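Local coordinates for protein PlaB phospholipase (Legionella pneumophila, PDB 6ZTI) that acts as a virulence-associated phospholipase of the alpha/beta hydrolase class, whose activity is controlled by NAD(H)-mediated assembly into a tetramer, at residues V18-G23 with N30-L35; R275-T278 with T284-T287; F345-I348 with H354-D357. All blocks are in the same frame, centred on the assembly; numbering follows the deposited sequence.

Contact 1: residues V18-G23 with N30-L35; sequences VIFVHG and NTYGEL
Tyr32 OH reaches the backbone where strand 16-21 ends, lying 3.3 Å from Val21 CA and 3.3 Å from His22 CD2. Its hydrogen bond goes to Gly58 O on the adjacent strand 55-60; His22 N, though 2.9 Å from Tyr32 OH, approaches at an angle too poor for a bond.

Tyr32 also brings most of the surface from its side. Phe20 CB sits over the centre of one face of its ring, 3.6 Å from the centroid, and Thr31 CG2 lies over the opposite face; the ring is held between the two, which restricts its rotation. The two aromatic rings themselves meet obliquely, with planes at 51°. Leu35 CD2 closes on the edge of the Phe20 ring, 3.7 Å from CE2, the two side chains crossing at about a right angle.

Threonine suits position 31 because its hydroxyl faces a water, which accepts from Gly23 N, while its methyl packs on carbon, Thr31 CG2 meeting His22 CB at 3.7 Å.

The His22 ring, turned by chi1 58° back over its own backbone, gives its ND1 proton to Gly23 O at 2.8 Å, in the carbonyl plane, and stacks on Tyr60. A His-Gly pair just past an inner strand of a parallel sheet is consistent with the oxyanion-hole loop of alpha/beta hydrolase lipases.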
loop_
_atom_site.group_PDB
_atom_site.type_symbol
_atom_site.label_atom_id
_atom_site.label_comp_id
_atom_site.label_asym_id
_atom_site.label_seq_id
_atom_site.Cartn_x
_atom_site.Cartn_y
_atom_site.Cartn_z
ATOM N N VAL B 18 29.699 27.645 24.880
ATOM C CA VAL B 18 28.781 26.527 25.080
ATOM C C VAL B 18 27.555 26.776 24.221
ATOM O O VAL B 18 27.026 27.891 24.200
ATOM C CB VAL B 18 28.387 26.351 26.559
ATOM C CG1 VAL B 18 27.360 25.211 26.711
ATOM C CG2 VAL B 18 29.602 26.056 27.388
ATOM N N ILE B 19 27.122 25.746 23.497
ATOM C CA ILE B 19 25.911 25.789 22.690
ATOM C C ILE B 19 25.031 24.620 23.113
ATOM O O ILE B 19 25.454 23.460 23.034
ATOM C CB ILE B 19 26.210 25.712 21.183
ATOM C CG1 ILE B 19 27.140 26.850 20.751
ATOM C CG2 ILE B 19 24.918 25.773 20.390
ATOM C CD1 ILE B 19 27.623 26.718 19.316
ATOM N N PHE B 20 23.813 24.921 23.551
ATOM C CA PHE B 20 22.828 23.900 23.880
ATOM C C PHE B 20 22.040 23.504 22.638
ATOM O O PHE B 20 21.739 24.348 21.790
ATOM C CB PHE B 20 21.881 24.412 24.964
ATOM C CG PHE B 20 22.513 24.490 26.327
ATOM C CD1 PHE B 20 23.228 25.616 26.707
ATOM C CD2 PHE B 20 22.411 23.427 27.221
ATOM C CE1 PHE B 20 23.822 25.689 27.948
ATOM C CE2 PHE B 20 23.004 23.495 28.462
ATOM C CZ PHE B 20 23.712 24.628 28.831
ATOM N N VAL B 21 21.702 22.215 22.534
ATOM C CA VAL B 21 20.986 21.683 21.375
ATOM C C VAL B 21 19.955 20.666 21.850
ATOM O O VAL B 21 20.310 19.668 22.486
ATOM C CB VAL B 21 21.940 21.035 20.355
ATOM C CG1 VAL B 21 21.178 20.561 19.126
ATOM C CG2 VAL B 21 23.016 21.994 19.958
ATOM N N HIS B 22 18.687 20.883 21.497
ATOM C CA HIS B 22 17.588 20.164 22.121
ATOM C C HIS B 22 17.212 18.905 21.328
ATOM O O HIS B 22 17.910 18.488 20.399
ATOM C CB HIS B 22 16.398 21.104 22.300
ATOM C CG HIS B 22 15.900 21.714 21.026
ATOM N ND1 HIS B 22 15.119 21.021 20.123
ATOM C CD2 HIS B 22 16.055 22.959 20.513
ATOM C CE1 HIS B 22 14.821 21.810 19.106
ATOM N NE2 HIS B 22 15.374 22.993 19.319
ATOM N N GLY B 23 16.087 18.290 21.693
ATOM C CA GLY B 23 15.628 17.062 21.091
ATOM C C GLY B 23 14.418 17.285 20.204
ATOM O O GLY B 23 14.067 18.416 19.878
ATOM N N ASN B 30 12.810 26.259 27.220
ATOM C CA ASN B 30 12.848 25.812 28.606
ATOM C C ASN B 30 13.132 24.322 28.706
ATOM O O ASN B 30 13.393 23.827 29.810
ATOM C CB ASN B 30 11.536 26.150 29.333
ATOM C CG ASN B 30 10.313 25.471 28.724
ATOM O OD1 ASN B 30 10.424 24.557 27.914
ATOM N ND2 ASN B 30 9.132 25.923 29.130
ATOM N N THR B 31 13.086 23.608 27.579
ATOM C CA THR B 31 13.520 22.217 27.534
ATOM C C THR B 31 14.878 22.025 28.202
ATOM O O THR B 31 15.167 20.938 28.717
ATOM C CB THR B 31 13.573 21.756 26.072
ATOM O OG1 THR B 31 13.836 20.347 26.001
ATOM C CG2 THR B 31 14.670 22.500 25.308
ATOM N N TYR B 32 15.722 23.061 28.206
ATOM C CA TYR B 32 17.053 22.986 28.801
ATOM C C TYR B 32 17.051 23.167 30.313
ATOM O O TYR B 32 18.122 23.092 30.926
ATOM C CB TYR B 32 17.980 24.040 28.179
ATOM C CG TYR B 32 18.135 23.927 26.673
ATOM C CD1 TYR B 32 18.593 22.753 26.093
ATOM C CD2 TYR B 32 17.851 25.009 25.833
ATOM C CE1 TYR B 32 18.744 22.644 24.720
ATOM C CE2 TYR B 32 18.003 24.912 24.463
ATOM C CZ TYR B 32 18.453 23.722 23.915
ATOM O OH TYR B 32 18.610 23.603 22.550
ATOM N N GLY B 33 15.886 23.387 30.928
ATOM C CA GLY B 33 15.838 23.619 32.355
ATOM C C GLY B 33 16.506 24.947 32.657
ATOM O O GLY B 33 16.508 25.864 31.841
ATOM N N GLU B 34 17.102 25.041 33.845
ATOM C CA GLU B 34 17.899 26.200 34.217
ATOM C C GLU B 34 19.400 25.935 34.123
ATOM O O GLU B 34 20.196 26.729 34.638
ATOM C CB GLU B 34 17.508 26.672 35.624
ATOM C CG GLU B 34 16.041 27.100 35.722
ATOM C CD GLU B 34 15.671 27.749 37.057
ATOM O OE1 GLU B 34 16.191 27.334 38.119
ATOM O OE2 GLU B 34 14.846 28.690 37.038
ATOM N N LEU B 35 19.805 24.872 33.428
ATOM C CA LEU B 35 21.228 24.561 33.320
ATOM C C LEU B 35 22.039 25.643 32.615
ATOM O O LEU B 35 23.182 25.888 33.041
ATOM C CB LEU B 35 21.413 23.217 32.604
ATOM C CG LEU B 35 22.871 22.804 32.398
ATOM C CD1 LEU B 35 23.562 22.720 33.753
ATOM C CD2 LEU B 35 22.996 21.508 31.634
HETATM O O HOH W 1 15.264 18.349 24.385
#

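Contact 2: residues R275-T278 with T284-T287; sequences RSIT and THPT
His285 and Ser276 meet at the start of helix 286-296, where His285 is the N-cap and its imidazole serves as a capping side chain. The helix follows strand 257-261, an outermost strand of the parallel sheet of the alpha/beta hydrolase fold, and the loop 275-278 runs past its first turn.

Two hydrogen bonds fix the ring, one through each nitrogen. His285 NE2 donates to Ser276 OG at 2.8 Å, with the oxygen almost exactly in the ring plane. At the other nitrogen, ND1 accepts from Thr287 N at 3.2 Å; the angle of 137° makes this a bent bond, although the donor again lies close to the plane. Donating through one nitrogen and accepting through the other is consistent with a neutral imidazole, and histidine can thus cap a helix while reaching across to a serine. Ser276 OG is also hydrogen-bonded to Gly272 O, its strongest polar partner, so the hydroxyl is held by two groups.

Apolar contact supplies the rest. His285 CG stands opposite the backbone N (chi1 -162°), and this places one face of the ring against Ile277 CG1, the two side chains crossing at about a right angle. Thr287, bonded through OG1 to Ile273 O, turns its carbon side to the same isoleucine, CB lying 3.9 Å from Ile277 CD1. Ile277 CG1 rests 3.5 Å from the centroid of the His285 ring, only 9° off its normal.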
loop_
_atom_site.group_PDB
_atom_site.type_symbol
_atom_site.label_atom_id
_atom_site.label_comp_id
_atom_site.label_asym_id
_atom_site.label_seq_id
_atom_site.Cartn_x
_atom_site.Cartn_y
_atom_site.Cartn_z
ATOM N N ARG B 275 15.761 18.529 31.788
ATOM C CA ARG B 275 14.608 19.373 32.089
ATOM C C ARG B 275 14.448 19.628 33.585
ATOM O O ARG B 275 13.949 20.690 33.977
ATOM C CB ARG B 275 13.334 18.731 31.537
ATOM C CG ARG B 275 12.087 19.601 31.694
ATOM C CD ARG B 275 12.124 20.810 30.766
ATOM N NE ARG B 275 10.896 21.601 30.815
ATOM C CZ ARG B 275 10.678 22.594 31.670
ATOM N NH1 ARG B 275 11.601 22.921 32.569
ATOM N NH2 ARG B 275 9.528 23.257 31.626
ATOM N N SER B 276 14.851 18.680 34.432
ATOM C CA SER B 276 14.625 18.785 35.868
ATOM C C SER B 276 15.661 19.645 36.596
ATOM O O SER B 276 15.512 19.870 37.805
ATOM C CB SER B 276 14.592 17.384 36.487
ATOM O OG SER B 276 15.872 16.781 36.511
ATOM N N ILE B 277 16.668 20.163 35.895
ATOM C CA ILE B 277 17.735 20.940 36.519
ATOM C C ILE B 277 17.216 22.329 36.865
ATOM O O ILE B 277 16.713 23.051 35.997
ATOM C CB ILE B 277 18.952 21.034 35.586
ATOM C CG1 ILE B 277 19.508 19.644 35.292
ATOM C CG2 ILE B 277 20.029 21.913 36.189
ATOM C CD1 ILE B 277 20.663 19.649 34.324
ATOM N N THR B 278 17.377 22.725 38.126
ATOM C CA THR B 278 17.057 24.077 38.565
ATOM C C THR B 278 18.279 24.685 39.239
ATOM O O THR B 278 19.203 23.976 39.647
ATOM C CB THR B 278 15.867 24.107 39.540
ATOM O OG1 THR B 278 16.256 23.532 40.794
ATOM C CG2 THR B 278 14.690 23.340 38.970
ATOM N N THR B 284 23.467 19.540 43.336
ATOM C CA THR B 284 23.300 18.150 43.731
ATOM C C THR B 284 22.722 17.297 42.615
ATOM O O THR B 284 22.352 16.146 42.850
ATOM C CB THR B 284 22.393 18.059 44.955
ATOM O OG1 THR B 284 21.209 18.831 44.724
ATOM C CG2 THR B 284 23.111 18.584 46.184
ATOM N N HIS B 285 22.618 17.845 41.424
ATOM C CA HIS B 285 21.980 17.171 40.309
ATOM C C HIS B 285 23.023 16.374 39.538
ATOM O O HIS B 285 24.029 16.952 39.117
ATOM C CB HIS B 285 21.326 18.193 39.392
ATOM C CG HIS B 285 20.307 17.608 38.467
ATOM N ND1 HIS B 285 20.640 16.748 37.446
ATOM C CD2 HIS B 285 18.963 17.760 38.411
ATOM C CE1 HIS B 285 19.544 16.393 36.800
ATOM N NE2 HIS B 285 18.513 16.999 37.362
ATOM N N PRO B 286 22.835 15.067 39.328
ATOM C CA PRO B 286 23.892 14.302 38.642
ATOM C C PRO B 286 24.261 14.866 37.288
ATOM O O PRO B 286 25.451 14.927 36.968
ATOM C CB PRO B 286 23.293 12.894 38.519
ATOM C CG PRO B 286 22.232 12.831 39.554
ATOM C CD PRO B 286 21.685 14.213 39.689
ATOM N N THR B 287 23.280 15.269 36.474
ATOM C CA THR B 287 23.590 15.784 35.144
ATOM C C THR B 287 24.497 17.006 35.232
ATOM O O THR B 287 25.522 17.086 34.549
ATOM C CB THR B 287 22.304 16.148 34.397
ATOM O OG1 THR B 287 21.400 15.042 34.409
ATOM C CG2 THR B 287 22.616 16.523 32.955
#

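Contact 3: residues F345-I348 with H354-D357; sequences FRLI and HLID
Leu355 N donates to Leu347 O at 2.9 Å, and the bond is nearly straight at its hydrogen (175°), although the donor stands well above the carbonyl plane. The N-H bond belongs to the single bridge pairing Ile348 with His354, and a CA-H contact from His354 CA to the same oxygen, 3.5 Å, accompanies it.

Ile348 CG2 lies over one face of the His354 ring, 3.8 Å from its centroid, and the same methyl covers a face of the Arg346 guanidinium near its rim. Arginine suits this partly exposed place because its extended chain reaches the His354 ring, bringing NE within 3.3 Å of His354 CE1 with the two planes 49° apart, and NH1 forms a salt bridge with Glu456 of strand 452-463. The two leucines serve the buried side: Leu347 CD1 touches Leu355 CD1 at 3.8 Å.

An isolated beta bridge thus closes the loop between strands 340-349 and 358-364 of the mixed sheet, beside Leu360 of the NAD(+) site. What positions these groups is the sheet. Strand 340-349 bonds to strand 452-463 through Arg346 and Ile348, and Leu347 bonds to Gly389 just before strand 390-396. Leu347 also packs on Leu360 and on Val417, while Leu355 lies against Leu459 and Ala419 of strands 452-463 and 412-419.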
loop_
_atom_site.group_PDB
_atom_site.type_symbol
_atom_site.label_atom_id
_atom_site.label_comp_id
_atom_site.label_asym_id
_atom_site.label_seq_id
_atom_site.Cartn_x
_atom_site.Cartn_y
_atom_site.Cartn_z
ATOM N N PHE B 345 20.359 -6.001 12.758
ATOM C CA PHE B 345 20.751 -6.882 11.664
ATOM C C PHE B 345 20.493 -6.199 10.334
ATOM O O PHE B 345 19.440 -5.586 10.122
ATOM C CB PHE B 345 19.994 -8.217 11.674
ATOM C CG PHE B 345 20.255 -9.080 12.879
ATOM C CD1 PHE B 345 21.291 -9.985 12.893
ATOM C CD2 PHE B 345 19.411 -9.026 13.970
ATOM C CE1 PHE B 345 21.503 -10.781 13.990
ATOM C CE2 PHE B 345 19.624 -9.811 15.069
ATOM C CZ PHE B 345 20.662 -10.693 15.080
ATOM N N ARG B 346 21.468 -6.319 9.443
ATOM C CA ARG B 346 21.369 -5.875 8.065
ATOM C C ARG B 346 21.632 -7.079 7.183
ATOM O O ARG B 346 22.737 -7.630 7.202
ATOM C CB ARG B 346 22.372 -4.770 7.775
ATOM C CG ARG B 346 22.211 -4.183 6.406
ATOM C CD ARG B 346 23.396 -3.334 6.037
ATOM N NE ARG B 346 23.133 -2.562 4.832
ATOM C CZ ARG B 346 24.081 -2.051 4.062
ATOM N NH1 ARG B 346 25.362 -2.232 4.374
ATOM N NH2 ARG B 346 23.747 -1.350 2.990
ATOM N N LEU B 347 20.623 -7.482 6.424
ATOM C CA LEU B 347 20.681 -8.663 5.571
ATOM C C LEU B 347 20.772 -8.252 4.111
ATOM O O LEU B 347 19.829 -7.667 3.564
ATOM C CB LEU B 347 19.445 -9.531 5.793
ATOM C CG LEU B 347 19.592 -11.018 6.099
ATOM C CD1 LEU B 347 20.821 -11.624 5.430
ATOM C CD2 LEU B 347 19.611 -11.228 7.607
ATOM N N ILE B 348 21.877 -8.613 3.462
ATOM C CA ILE B 348 22.130 -8.273 2.073
ATOM C C ILE B 348 22.668 -9.504 1.355
ATOM O O ILE B 348 22.898 -10.558 1.961
ATOM C CB ILE B 348 23.117 -7.096 1.935
ATOM C CG1 ILE B 348 24.394 -7.395 2.718
ATOM C CG2 ILE B 348 22.481 -5.803 2.458
ATOM C CD1 ILE B 348 25.512 -6.391 2.474
ATOM N N HIS B 354 19.094 -5.867 -0.698
ATOM C CA HIS B 354 18.656 -6.135 0.657
ATOM C C HIS B 354 17.687 -7.305 0.619
ATOM O O HIS B 354 16.859 -7.417 -0.289
ATOM C CB HIS B 354 18.007 -4.900 1.275
ATOM C CG HIS B 354 18.997 -3.877 1.735
ATOM N ND1 HIS B 354 19.435 -3.797 3.042
ATOM C CD2 HIS B 354 19.654 -2.904 1.058
ATOM C CE1 HIS B 354 20.311 -2.814 3.151
ATOM N NE2 HIS B 354 20.459 -2.253 1.963
ATOM N N LEU B 355 17.825 -8.202 1.586
ATOM C CA LEU B 355 16.967 -9.371 1.673
ATOM C C LEU B 355 15.744 -9.029 2.509
ATOM O O LEU B 355 15.877 -8.507 3.621
ATOM C CB LEU B 355 17.734 -10.544 2.278
ATOM C CG LEU B 355 19.012 -10.904 1.515
ATOM C CD1 LEU B 355 19.505 -12.286 1.942
ATOM C CD2 LEU B 355 18.791 -10.855 0.007
ATOM N N ILE B 356 14.561 -9.309 1.962
ATOM C CA ILE B 356 13.298 -9.020 2.633
ATOM C C ILE B 356 12.545 -10.274 3.057
ATOM O O ILE B 356 11.522 -10.150 3.749
ATOM C CB ILE B 356 12.382 -8.144 1.751
ATOM C CG1 ILE B 356 12.085 -8.840 0.420
ATOM C CG2 ILE B 356 13.027 -6.816 1.473
ATOM C CD1 ILE B 356 10.765 -8.426 -0.191
ATOM N N ASP B 357 12.982 -11.463 2.641
ATOM C CA ASP B 357 12.286 -12.719 2.944
ATOM C C ASP B 357 13.266 -13.682 3.612
ATOM O O ASP B 357 14.038 -14.363 2.926
ATOM C CB ASP B 357 11.711 -13.342 1.683
ATOM C CG ASP B 357 10.808 -12.393 0.917
ATOM O OD1 ASP B 357 9.872 -11.826 1.527
ATOM O OD2 ASP B 357 11.040 -12.215 -0.301
#

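How the contacts relate
From the N terminus, contact 1 closes the loop that leaves strand 16-21 and enters helix 35-44. Contact 2 closes the short turn before helix 286-296, and contact 3 the turn after strand 340-349. The three follow in series, with none nested or crossed. Contacts 1 and 2, far apart in sequence, touch in space: Glu34 N lies 3.0 Å from Ile277 O, a probable hydrogen bond, and Asn30 packs on Arg275. They thereby join the two helix entrances of the hydrolase fold. Contact 3 lies beyond the chain's centre, about 39 Å from contact 1 between centres, in the mixed sheet near bound thio-NAD.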